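Local coordinates for chemotaxis protein CheX (Desulfovibrio desulfuricans subsp. desulfuricans str. G20, PDB 3HM4) that probably acts as a chemotaxis phosphatase of the CheX family, expected to dephosphorylate the response regulator CheY as its characterised relatives do, at residues A[14-19]-A[97-102]; A[29-34]-A[140-145]; A[48-53]-A[117-122]; A[59-64]-A[150-155]. One frame throughout, in Å; residues are numbered along the deposited sequence. Where two conformers were deposited one is given.

Interaction 1 (A[14-19]-A[97-102]); sequences VTATTN and NMISGQ
Ala16 and Thr17 of helix 10-25 press against Ile99 and Gln102 of helix 84-109, joining the two helices that lie against the main beta-sheet. The segment axes come within 8.5 Å and run roughly antiparallel, at 141°, an approach consistent with the small Ala16 side chain pointing toward the other helix. Its CB touches Gln102 CB at 3.7 Å and rests 3.8 Å from the backbone oxygen Ile99 O. Thr17 completes this tight, buried inner part: it and Ile99 cross obliquely, with both Ile99 CG2 and Ile99 CD1 against Thr17 OG1. That hydroxyl stands beside its own backbone N (chi1 -61°) and is hydrogen-bonded to Phe13 O one turn back, while Thr17 CG2 lies anti to the N and packs on Val151 of the sheet. The other flank is looser and wetter. The Gln102 chain extends past CG and brings OE1 to 4.0 Å from Asn19 CB. In the Asn19 conformer described, a water spans the gap, donating to Gln102 OE1 at 3.0 Å and accepting from Asn19 ND2 at 3.2 Å. Val20, one residue further along helix 10-25, adds packing against Ile99 and Gln102. Direct polar bonding plays no part between the two segments; shape and apolar burial hold the inner side, Thr17 stays satisfied within its own helix, and the two amides at the outer margin can be coupled through a water.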
loop_
_atom_site.group_PDB
_atom_site.type_symbol
_atom_site.label_atom_id
_atom_site.label_comp_id
_atom_site.label_asym_id
_atom_site.label_seq_id
_atom_site.Cartn_x
_atom_site.Cartn_y
_atom_site.Cartn_z
ATOM N N VAL A 14 4.948 -17.376 -2.984
ATOM C CA VAL A 14 6.290 -17.734 -2.516
ATOM C C VAL A 14 7.226 -17.972 -3.725
ATOM O O VAL A 14 8.334 -17.421 -3.772
ATOM C CB VAL A 14 6.273 -18.964 -1.583
ATOM C CG1 VAL A 14 7.698 -19.395 -1.183
ATOM C CG2 VAL A 14 5.444 -18.657 -0.322
ATOM N N THR A 15 6.785 -18.776 -4.685
ATOM C CA THR A 15 7.595 -19.043 -5.876
ATOM C C THR A 15 7.904 -17.766 -6.651
ATOM O O THR A 15 9.037 -17.563 -7.068
ATOM C CB THR A 15 6.913 -20.072 -6.783
ATOM O OG1 THR A 15 6.796 -21.311 -6.077
ATOM C CG2 THR A 15 7.681 -20.294 -8.093
ATOM N N ALA A 16 6.902 -16.912 -6.838
ATOM C CA ALA A 16 7.143 -15.655 -7.539
ATOM C C ALA A 16 8.205 -14.800 -6.815
ATOM O O ALA A 16 9.085 -14.210 -7.424
ATOM C CB ALA A 16 5.840 -14.856 -7.708
ATOM N N THR A 17 8.051 -14.703 -5.494
ATOM C CA THR A 17 8.984 -13.921 -4.662
ATOM C C THR A 17 10.418 -14.473 -4.753
ATOM O O THR A 17 11.365 -13.721 -4.980
ATOM C CB THR A 17 8.503 -13.841 -3.221
ATOM O OG1 THR A 17 7.233 -13.191 -3.215
ATOM C CG2 THR A 17 9.458 -13.016 -2.378
ATOM N N THR A 18 10.519 -15.788 -4.601
ATOM C CA THR A 18 11.825 -16.428 -4.687
ATOM C C THR A 18 12.458 -16.192 -6.047
ATOM O O THR A 18 13.642 -15.763 -6.136
ATOM C CB THR A 18 11.710 -17.949 -4.375
ATOM O OG1 THR A 18 11.102 -18.146 -3.085
ATOM C CG2 THR A 18 13.087 -18.660 -4.482
ATOM N N ASN A 19 11.677 -16.409 -7.107
ATOM C CA ASN A 19 12.222 -16.249 -8.459
ATOM C C ASN A 19 12.624 -14.815 -8.749
ATOM O O ASN A 19 13.692 -14.582 -9.294
ATOM C CB ASN A 19 11.236 -16.756 -9.511
ATOM C CG ASN A 19 11.058 -18.269 -9.484
ATOM O OD1 ASN A 19 11.824 -18.995 -8.841
ATOM N ND2 ASN A 19 10.027 -18.749 -10.168
ATOM N N ASN A 97 6.312 -5.042 -8.772
ATOM C CA ASN A 97 5.560 -5.237 -10.023
ATOM C C ASN A 97 5.790 -6.634 -10.575
ATOM O O ASN A 97 4.865 -7.278 -11.046
ATOM C CB ASN A 97 5.930 -4.181 -11.077
ATOM C CG ASN A 97 5.014 -2.978 -11.060
ATOM O OD1 ASN A 97 3.793 -3.139 -10.948
ATOM N ND2 ASN A 97 5.564 -1.796 -11.217
HETATM N N MSE A 98 7.032 -7.119 -10.515
HETATM C CA MSE A 98 7.361 -8.443 -11.013
HETATM C C MSE A 98 6.768 -9.562 -10.167
HETATM O O MSE A 98 6.259 -10.545 -10.719
HETATM C CB MSE A 98 8.869 -8.634 -11.153
HETATM C CG MSE A 98 9.493 -7.767 -12.235
HETATM SE SE MSE A 98 11.417 -7.913 -12.212
HETATM C CE MSE A 98 11.571 -9.742 -12.692
ATOM N N ILE A 99 6.782 -9.412 -8.835
ATOM C CA ILE A 99 6.156 -10.394 -7.969
ATOM C C ILE A 99 4.636 -10.437 -8.269
ATOM O O ILE A 99 4.074 -11.512 -8.423
ATOM C CB ILE A 99 6.392 -10.122 -6.464
ATOM C CG1 ILE A 99 7.875 -10.407 -6.140
ATOM C CG2 ILE A 99 5.466 -10.973 -5.562
ATOM C CD1 ILE A 99 8.277 -9.949 -4.743
ATOM N N SER A 100 4.006 -9.267 -8.371
ATOM C CA SER A 100 2.601 -9.228 -8.707
ATOM C C SER A 100 2.319 -9.945 -10.049
ATOM O O SER A 100 1.416 -10.790 -10.143
ATOM C CB SER A 100 2.120 -7.795 -8.772
ATOM O OG SER A 100 0.780 -7.739 -9.222
ATOM N N GLY A 101 3.088 -9.615 -11.071
ATOM C CA GLY A 101 2.869 -10.218 -12.398
ATOM C C GLY A 101 3.047 -11.724 -12.392
ATOM O O GLY A 101 2.207 -12.478 -12.910
ATOM N N GLN A 102 4.108 -12.182 -11.730
ATOM C CA GLN A 102 4.400 -13.625 -11.681
ATOM C C GLN A 102 3.445 -14.415 -10.814
ATOM O O GLN A 102 3.031 -15.495 -11.182
ATOM C CB GLN A 102 5.857 -13.861 -11.299
ATOM C CG GLN A 102 6.770 -13.328 -12.386
ATOM C CD GLN A 102 8.238 -13.579 -12.151
ATOM O OE1 GLN A 102 8.618 -14.538 -11.503
ATOM N NE2 GLN A 102 9.066 -12.711 -12.709
HETATM O O HOH W 1 7.399 -17.149 -10.867
#

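Interaction 2 (A[29-34]-A[140-145]); sequences PIPGQP and IPFKTN
Pro31 CB sits over one face of the Phe142 ring, 3.9 Å from its centroid and offset toward the rim at CE2 and CZ, a CH-pi contact. Phe142 CG, anti to the carbonyl carbon (chi1 -79°), lies near Pro31 CA. Pro29 CB approaches the same ring obliquely, 3.9 Å from Phe142 CD2. The ring is also stacked with Phe149 of the next strand, and Thr18 of helix 10-25 packs on it. Further along, Ile140 CG1 lies 3.9 Å from Pro34 CB, and Ile140 CG2 4.1 Å from Pro31 CB. The contact joins antiparallel strands 30-36 and 138-143, the former outermost in the six-stranded sheet within this chain; Pro29 lies just before it. Ile30 and Lys143 form the hydrogen-bonded pair, with Ile30 N to Lys143 O at 2.8 Å and the return bond from Lys143 N to Ile30 O. Gly32 N gives a third bond to Pro141 O at 2.8 Å, nearly straight at 169°. On the face carrying the Ile30 and Lys143 side chains, a water donates to Ile30 O, which thus serves two donors. Pro29, Pro31 and Pro34 bring no N-H; the backbone bonds fall on Ile30 and Gly32, and apolar packing around Phe142 and Ile140 accompanies them.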
loop_
_atom_site.group_PDB
_atom_site.type_symbol
_atom_site.label_atom_id
_atom_site.label_comp_id
_atom_site.label_asym_id
_atom_site.label_seq_id
_atom_site.Cartn_x
_atom_site.Cartn_y
_atom_site.Cartn_z
ATOM N N PRO A 29 17.375 -16.048 -1.994
ATOM C CA PRO A 29 16.285 -16.059 -1.036
ATOM C C PRO A 29 15.855 -17.489 -0.699
ATOM O O PRO A 29 15.723 -18.339 -1.599
ATOM C CB PRO A 29 15.172 -15.327 -1.750
ATOM C CG PRO A 29 15.479 -15.533 -3.169
ATOM C CD PRO A 29 16.947 -15.480 -3.273
ATOM N N ILE A 30 15.647 -17.752 0.583
ATOM C CA ILE A 30 15.207 -19.055 1.077
ATOM C C ILE A 30 13.936 -18.863 1.896
ATOM O O ILE A 30 13.985 -18.333 3.012
ATOM C CB ILE A 30 16.308 -19.712 1.952
ATOM C CG1 ILE A 30 17.620 -19.866 1.164
ATOM C CG2 ILE A 30 15.843 -21.054 2.476
ATOM C CD1 ILE A 30 18.786 -20.423 2.019
ATOM N N PRO A 31 12.778 -19.309 1.372
ATOM C CA PRO A 31 11.566 -19.137 2.160
ATOM C C PRO A 31 11.457 -20.115 3.311
ATOM O O PRO A 31 11.816 -21.313 3.199
ATOM C CB PRO A 31 10.436 -19.410 1.160
ATOM C CG PRO A 31 11.035 -20.280 0.142
ATOM C CD PRO A 31 12.502 -19.919 0.063
ATOM N N GLY A 32 10.902 -19.615 4.410
ATOM C CA GLY A 32 10.519 -20.433 5.511
ATOM C C GLY A 32 9.086 -20.902 5.307
ATOM O O GLY A 32 8.486 -20.735 4.233
ATOM N N GLN A 33 8.508 -21.419 6.385
ATOM C CA GLN A 33 7.129 -21.905 6.360
ATOM C C GLN A 33 6.154 -20.757 6.429
ATOM O O GLN A 33 6.303 -19.854 7.267
ATOM C CB GLN A 33 6.791 -22.872 7.496
ATOM C CG GLN A 33 7.495 -24.177 7.408
ATOM C CD GLN A 33 7.184 -24.991 6.165
ATOM O OE1 GLN A 33 8.089 -25.430 5.467
ATOM N NE2 GLN A 33 5.907 -25.164 5.869
ATOM N N PRO A 34 5.117 -20.797 5.574
ATOM C CA PRO A 34 4.083 -19.773 5.708
ATOM C C PRO A 34 3.394 -19.896 7.054
ATOM O O PRO A 34 3.302 -20.995 7.631
ATOM C CB PRO A 34 3.083 -20.135 4.612
ATOM C CG PRO A 34 3.908 -20.829 3.582
ATOM C CD PRO A 34 4.859 -21.655 4.390
ATOM N N ILE A 140 5.148 -15.094 4.937
ATOM C CA ILE A 140 6.196 -16.047 4.624
ATOM C C ILE A 140 7.536 -15.362 4.891
ATOM O O ILE A 140 7.887 -14.420 4.173
ATOM C CB ILE A 140 6.147 -16.590 3.204
ATOM C CG1 ILE A 140 4.709 -17.059 2.835
ATOM C CG2 ILE A 140 7.190 -17.762 3.111
ATOM C CD1 ILE A 140 3.876 -16.035 2.133
ATOM N N PRO A 141 8.290 -15.813 5.912
ATOM C CA PRO A 141 9.567 -15.179 6.200
ATOM C C PRO A 141 10.642 -15.748 5.267
ATOM O O PRO A 141 10.566 -16.921 4.886
ATOM C CB PRO A 141 9.825 -15.556 7.654
ATOM C CG PRO A 141 9.223 -16.967 7.741
ATOM C CD PRO A 141 8.037 -16.970 6.778
ATOM N N PHE A 142 11.669 -14.923 4.978
ATOM C CA PHE A 142 12.763 -15.335 4.115
ATOM C C PHE A 142 14.094 -15.000 4.743
ATOM O O PHE A 142 14.272 -13.927 5.338
ATOM C CB PHE A 142 12.742 -14.582 2.764
ATOM C CG PHE A 142 11.742 -15.107 1.765
ATOM C CD1 PHE A 142 10.376 -14.862 1.924
ATOM C CD2 PHE A 142 12.174 -15.780 0.636
ATOM C CE1 PHE A 142 9.457 -15.321 0.983
ATOM C CE2 PHE A 142 11.290 -16.205 -0.336
ATOM C CZ PHE A 142 9.902 -15.980 -0.149
ATOM N N LYS A 143 15.049 -15.903 4.515
ATOM C CA LYS A 143 16.470 -15.624 4.709
ATOM C C LYS A 143 17.057 -15.298 3.337
ATOM O O LYS A 143 16.550 -15.730 2.305
ATOM C CB LYS A 143 17.210 -16.845 5.235
ATOM C CG LYS A 143 16.836 -17.249 6.622
ATOM C CD LYS A 143 17.749 -18.387 7.154
ATOM C CE LYS A 143 17.691 -19.655 6.379
ATOM N NZ LYS A 143 16.375 -20.273 6.404
ATOM N N THR A 144 18.107 -14.482 3.329
ATOM C CA THR A 144 18.879 -14.205 2.135
ATOM C C THR A 144 20.343 -14.114 2.539
ATOM O O THR A 144 20.698 -14.189 3.725
ATOM C CB THR A 144 18.463 -12.874 1.424
ATOM O OG1 THR A 144 19.073 -11.721 2.028
ATOM C CG2 THR A 144 16.941 -12.690 1.300
ATOM N N ASN A 145 21.205 -13.872 1.566
ATOM C CA ASN A 145 22.623 -13.660 1.883
ATOM C C ASN A 145 22.890 -12.348 2.623
ATOM O O ASN A 145 23.961 -12.169 3.186
ATOM C CB ASN A 145 23.461 -13.620 0.598
ATOM C CG ASN A 145 23.449 -14.920 -0.167
ATOM O OD1 ASN A 145 23.229 -15.993 0.399
ATOM N ND2 ASN A 145 23.774 -14.834 -1.491
HETATM O O HOH W 2 14.095 -19.618 5.548
#

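Interaction 3 (A[48-53]-A[117-122]); sequences AVVGIT and ATPSVI
Val50 and Pro119 meet in the buried apolar middle of this antiparallel strand pair, which forms one margin of the chain's six-stranded sheet. Val50 CG2, anti to the backbone N (chi1 62° for CG1), lies 4.1 Å from Pro119 CG, and it also comes close to the backbone oxygen of Ala117. On the same side, facing helix 84-109, Ala48 CB touches Val121 CG2 at 4.2 Å, and Ala48 and Val50 both pack on Thr96. On the other side of the sheet Val49 CG1 meets Ile122 CD1, and Ile129 adds a further apolar neighbour. Outward from these groups, the backbones of Val49 and Ser120 make a hydrogen-bonded pair: Val49 N to Ser120 O and Ser120 N to Val49 O are both 2.9 Å. The regular pairing then slips, because Val50 faces Pro119 while Gly51 faces Ala117, so Thr118 is an extra residue on one side. Ser120, Val121 and Ile122 pair with a strand of the second subunit, continuing the sheet across the dimer interface. At the polar margin an unidentified molecule, probably from the crystallisation liquor, is hydrogen-bonded to Ser120 OG, Thr118 O and Gly51 N and may mark a pocket. Beyond the slip the strands are joined again by Ala117 N, whose bond to Gly51 O is 2.9 Å long and almost straight, at 177°.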
loop_
_atom_site.group_PDB
_atom_site.type_symbol
_atom_site.label_atom_id
_atom_site.label_comp_id
_atom_site.label_asym_id
_atom_site.label_seq_id
_atom_site.Cartn_x
_atom_site.Cartn_y
_atom_site.Cartn_z
ATOM N N ALA A 48 6.947 -2.598 0.474
ATOM C CA ALA A 48 6.194 -2.315 -0.745
ATOM C C ALA A 48 4.889 -3.064 -0.663
ATOM O O ALA A 48 4.816 -4.116 -0.022
ATOM C CB ALA A 48 6.952 -2.653 -1.997
ATOM N N VAL A 49 3.873 -2.541 -1.331
ATOM C CA VAL A 49 2.558 -3.138 -1.290
ATOM C C VAL A 49 1.866 -2.923 -2.610
ATOM O O VAL A 49 2.022 -1.859 -3.220
ATOM C CB VAL A 49 1.726 -2.615 -0.089
ATOM C CG1 VAL A 49 1.506 -1.108 -0.138
ATOM C CG2 VAL A 49 0.403 -3.371 0.050
ATOM N N VAL A 50 1.067 -3.906 -3.020
ATOM C CA VAL A 50 0.354 -3.849 -4.293
ATOM C C VAL A 50 -0.959 -4.584 -4.185
ATOM O O VAL A 50 -0.994 -5.726 -3.764
ATOM C CB VAL A 50 1.221 -4.364 -5.491
ATOM C CG1 VAL A 50 1.652 -5.870 -5.366
ATOM C CG2 VAL A 50 0.514 -4.092 -6.821
ATOM N N GLY A 51 -2.029 -3.898 -4.580
ATOM C CA GLY A 51 -3.350 -4.505 -4.513
ATOM C C GLY A 51 -3.632 -5.420 -5.695
ATOM O O GLY A 51 -3.095 -5.233 -6.796
ATOM N N ILE A 52 -4.483 -6.414 -5.451
ATOM C CA ILE A 52 -4.953 -7.332 -6.494
ATOM C C ILE A 52 -6.464 -7.422 -6.397
ATOM O O ILE A 52 -7.065 -7.335 -5.312
ATOM C CB ILE A 52 -4.233 -8.710 -6.423
ATOM C CG1 ILE A 52 -4.542 -9.470 -5.142
ATOM C CG2 ILE A 52 -2.714 -8.496 -6.608
ATOM C CD1 ILE A 52 -3.907 -10.878 -5.137
ATOM N N THR A 53 -7.088 -7.655 -7.551
ATOM C CA THR A 53 -8.550 -7.760 -7.639
ATOM C C THR A 53 -8.931 -8.975 -8.510
ATOM O O THR A 53 -8.238 -9.329 -9.444
ATOM C CB THR A 53 -9.163 -6.495 -8.205
ATOM O OG1 THR A 53 -8.731 -6.312 -9.558
ATOM C CG2 THR A 53 -8.794 -5.240 -7.358
ATOM N N ALA A 117 -2.851 -3.758 -9.299
ATOM C CA ALA A 117 -2.775 -2.335 -9.190
ATOM C C ALA A 117 -1.314 -1.877 -9.278
ATOM O O ALA A 117 -0.406 -2.675 -9.471
ATOM C CB ALA A 117 -3.439 -1.909 -7.860
ATOM N N THR A 118 -1.091 -0.583 -9.156
ATOM C CA THR A 118 0.282 -0.057 -9.147
ATOM C C THR A 118 0.840 -0.177 -7.712
ATOM O O THR A 118 0.115 0.079 -6.729
ATOM C CB THR A 118 0.319 1.413 -9.634
ATOM O OG1 THR A 118 -0.642 2.185 -8.901
ATOM C CG2 THR A 118 0.037 1.499 -11.146
ATOM N N PRO A 119 2.116 -0.567 -7.574
ATOM C CA PRO A 119 2.681 -0.645 -6.223
ATOM C C PRO A 119 2.957 0.714 -5.593
ATOM O O PRO A 119 3.052 1.726 -6.269
ATOM C CB PRO A 119 4.023 -1.391 -6.431
ATOM C CG PRO A 119 3.911 -1.998 -7.792
ATOM C CD PRO A 119 3.060 -1.077 -8.590
ATOM N N SER A 120 3.132 0.661 -4.276
ATOM C CA SER A 120 3.682 1.779 -3.511
ATOM C C SER A 120 4.839 1.251 -2.671
ATOM O O SER A 120 4.830 0.094 -2.228
ATOM C CB SER A 120 2.662 2.468 -2.598
ATOM O OG SER A 120 1.677 3.153 -3.355
ATOM N N VAL A 121 5.835 2.113 -2.463
ATOM C CA VAL A 121 7.027 1.820 -1.681
ATOM C C VAL A 121 7.047 2.739 -0.474
ATOM O O VAL A 121 6.857 3.962 -0.592
ATOM C CB VAL A 121 8.329 1.939 -2.508
ATOM C CG1 VAL A 121 9.530 1.728 -1.572
ATOM C CG2 VAL A 121 8.338 0.960 -3.655
ATOM N N ILE A 122 7.242 2.135 0.701
ATOM C CA ILE A 122 7.249 2.811 1.973
ATOM C C ILE A 122 8.655 2.783 2.561
ATOM O O ILE A 122 9.318 1.746 2.571
ATOM C CB ILE A 122 6.263 2.154 2.961
ATOM C CG1 ILE A 122 4.810 2.266 2.423
ATOM C CG2 ILE A 122 6.323 2.794 4.362
ATOM C CD1 ILE A 122 4.373 1.188 1.620
#

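Interaction 4 (A[59-64]-A[150-155]); sequences SISVTF and TVEFCL
Ser61 and Glu152 form the middle pair of a regular antiparallel join between strands 58-64 and 149-155, two central strands of the main sheet. Backbone hydrogen bonds come first: six of them, two for each of the pairs Ser59 with Cys154, Ser61 with Glu152, and Thr63 with Thr150. They are short at Ser61 N to Glu152 O (2.8 Å) and longer toward the end, where Ser59 N to Cys154 O measures 3.2 Å. CA-H...O contacts fill the intervals, such as Phe153 CA to Ser59 O at 3.2 Å. Apolar contacts lie on the face turned to the helices: in the conformers described, Val151 stands between Ile60 and Val62, its CG1 being 4.3 Å from Ile60 CG2 and its CG2 4.3 Å from Val62 CG2. The Phe153 ring turns away from strand 58-64 and stacks on Phe13. Polar side chains occupy the opposite face. Ser61 OG, between its backbone N and carbonyl carbon (chi1 64°), touches Glu152 CB at 3.5 Å. One water joins Ser61 OG, Thr63 OG1 and, weakly, Glu152 OE1. Outside partners finish this network: His131 for Ser61, Ser47 for Thr63, and Lys37 in a salt bridge with Glu152 OE2. The sheet is thus apolar on the side of the helices and polar on the side of strand 127-131, where the Lys37 bridge would be expected to favour an ionised Glu152.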
loop_
_atom_site.group_PDB
_atom_site.type_symbol
_atom_site.label_atom_id
_atom_site.label_comp_id
_atom_site.label_asym_id
_atom_site.label_seq_id
_atom_site.Cartn_x
_atom_site.Cartn_y
_atom_site.Cartn_z
ATOM N N SER A 59 -4.226 -8.149 -1.418
ATOM C CA SER A 59 -2.995 -7.394 -1.508
ATOM C C SER A 59 -1.788 -8.305 -1.289
ATOM O O SER A 59 -1.907 -9.346 -0.646
ATOM C CB SER A 59 -3.017 -6.361 -0.408
ATOM O OG SER A 59 -1.901 -5.520 -0.451
ATOM N N ILE A 60 -0.663 -7.885 -1.858
ATOM C CA ILE A 60 0.641 -8.516 -1.622
ATOM C C ILE A 60 1.567 -7.428 -1.074
ATOM O O ILE A 60 1.638 -6.327 -1.645
ATOM C CB ILE A 60 1.276 -9.098 -2.905
ATOM C CG1 ILE A 60 0.294 -9.992 -3.663
ATOM C CG2 ILE A 60 2.612 -9.824 -2.596
ATOM C CD1 ILE A 60 0.745 -10.325 -5.087
ATOM N N SER A 61 2.245 -7.700 0.043
ATOM C CA SER A 61 3.270 -6.777 0.533
ATOM C C SER A 61 4.573 -7.504 0.795
ATOM O O SER A 61 4.625 -8.716 0.965
ATOM C CB SER A 61 2.822 -6.030 1.797
ATOM O OG SER A 61 2.631 -6.925 2.853
ATOM N N VAL A 62 5.633 -6.715 0.844
ATOM C CA VAL A 62 6.941 -7.211 1.225
ATOM C C VAL A 62 7.553 -6.186 2.186
ATOM O O VAL A 62 7.520 -5.000 1.909
ATOM C CB VAL A 62 7.801 -7.507 -0.021
ATOM C CG1 VAL A 62 8.008 -6.252 -0.876
ATOM C CG2 VAL A 62 9.098 -8.193 0.375
ATOM N N THR A 63 8.050 -6.650 3.328
ATOM C CA THR A 63 8.675 -5.816 4.338
ATOM C C THR A 63 10.107 -6.304 4.488
ATOM O O THR A 63 10.342 -7.469 4.854
ATOM C CB THR A 63 7.906 -5.776 5.652
ATOM O OG1 THR A 63 6.658 -5.132 5.436
ATOM C CG2 THR A 63 8.679 -5.031 6.741
ATOM N N PHE A 64 11.039 -5.415 4.181
ATOM C CA PHE A 64 12.467 -5.708 4.218
ATOM C C PHE A 64 13.130 -5.115 5.458
ATOM O O PHE A 64 12.812 -3.984 5.865
ATOM C CB PHE A 64 13.181 -5.057 3.016
ATOM C CG PHE A 64 12.808 -5.610 1.664
ATOM C CD1 PHE A 64 13.532 -6.662 1.114
ATOM C CD2 PHE A 64 11.743 -5.097 0.962
ATOM C CE1 PHE A 64 13.222 -7.150 -0.144
ATOM C CE2 PHE A 64 11.440 -5.560 -0.283
ATOM C CZ PHE A 64 12.155 -6.605 -0.838
ATOM N N THR A 150 10.010 -10.375 4.654
ATOM C CA THR A 150 8.804 -11.181 4.752
ATOM C C THR A 150 7.806 -10.742 3.692
ATOM O O THR A 150 7.618 -9.545 3.510
ATOM C CB THR A 150 8.132 -11.031 6.152
ATOM O OG1 THR A 150 9.014 -11.565 7.167
ATOM C CG2 THR A 150 6.807 -11.768 6.277
ATOM N N VAL A 151 7.170 -11.700 3.016
ATOM C CA VAL A 151 6.080 -11.464 2.070
ATOM C C VAL A 151 4.787 -11.739 2.801
ATOM O O VAL A 151 4.693 -12.720 3.561
ATOM C CB VAL A 151 6.120 -12.403 0.854
ATOM C CG1 VAL A 151 4.779 -12.383 0.043
ATOM C CG2 VAL A 151 7.290 -12.044 -0.022
ATOM N N GLU A 152 3.780 -10.879 2.609
ATOM C CA GLU A 152 2.462 -11.094 3.192
ATOM C C GLU A 152 1.415 -10.967 2.119
ATOM O O GLU A 152 1.596 -10.212 1.143
ATOM C CB GLU A 152 2.185 -10.090 4.306
ATOM C CG GLU A 152 3.242 -10.136 5.407
ATOM C CD GLU A 152 3.048 -9.194 6.537
ATOM O OE1 GLU A 152 2.359 -8.193 6.341
ATOM O OE2 GLU A 152 3.700 -9.407 7.603
ATOM N N PHE A 153 0.330 -11.704 2.265
ATOM C CA PHE A 153 -0.776 -11.541 1.348
ATOM C C PHE A 153 -2.084 -11.799 2.048
ATOM O O PHE A 153 -2.138 -12.432 3.116
ATOM C CB PHE A 153 -0.629 -12.388 0.068
ATOM C CG PHE A 153 -0.811 -13.857 0.272
ATOM C CD1 PHE A 153 0.288 -14.686 0.565
ATOM C CD2 PHE A 153 -2.067 -14.446 0.180
ATOM C CE1 PHE A 153 0.108 -16.050 0.761
ATOM C CE2 PHE A 153 -2.230 -15.809 0.383
ATOM C CZ PHE A 153 -1.158 -16.602 0.680
ATOM N N CYS A 154 -3.149 -11.295 1.444
ATOM C CA CYS A 154 -4.496 -11.584 1.926
ATOM C C CYS A 154 -5.453 -11.584 0.742
ATOM O O CYS A 154 -5.164 -10.972 -0.287
ATOM C CB CYS A 154 -4.980 -10.614 2.978
ATOM S SG CYS A 154 -5.059 -8.890 2.469
ATOM N N LEU A 155 -6.578 -12.280 0.924
ATOM C CA LEU A 155 -7.663 -12.304 -0.058
ATOM C C LEU A 155 -8.983 -12.329 0.673
ATOM O O LEU A 155 -9.110 -13.065 1.647
ATOM C CB LEU A 155 -7.595 -13.522 -0.965
ATOM C CG LEU A 155 -6.566 -13.586 -2.068
ATOM C CD1 LEU A 155 -6.736 -14.965 -2.721
ATOM C CD2 LEU A 155 -6.766 -12.478 -3.075
HETATM O O HOH W 3 4.522 -6.665 4.674
#

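From the N terminus the chain passes in turn through the first halves of interactions 1, 2, 3 and 4, on helix 10-25 and strands 30-36, 47-53 and 58-64. Helix 84-109 then closes interaction 1, and strands 115-123, 138-143 and 149-155 close interactions 3, 2 and 4. Interaction 3 therefore lies wholly within the loop of interaction 2, while interaction 1 crosses the other three and interaction 4 crosses both 2 and 3. Interactions 2, 4 and 3 follow one another across one sheet, sharing backbone bonds where neighbouring strands meet. Interaction 1 packs on its helix-covered face, and interaction 3 carries the sheet into the second subunit.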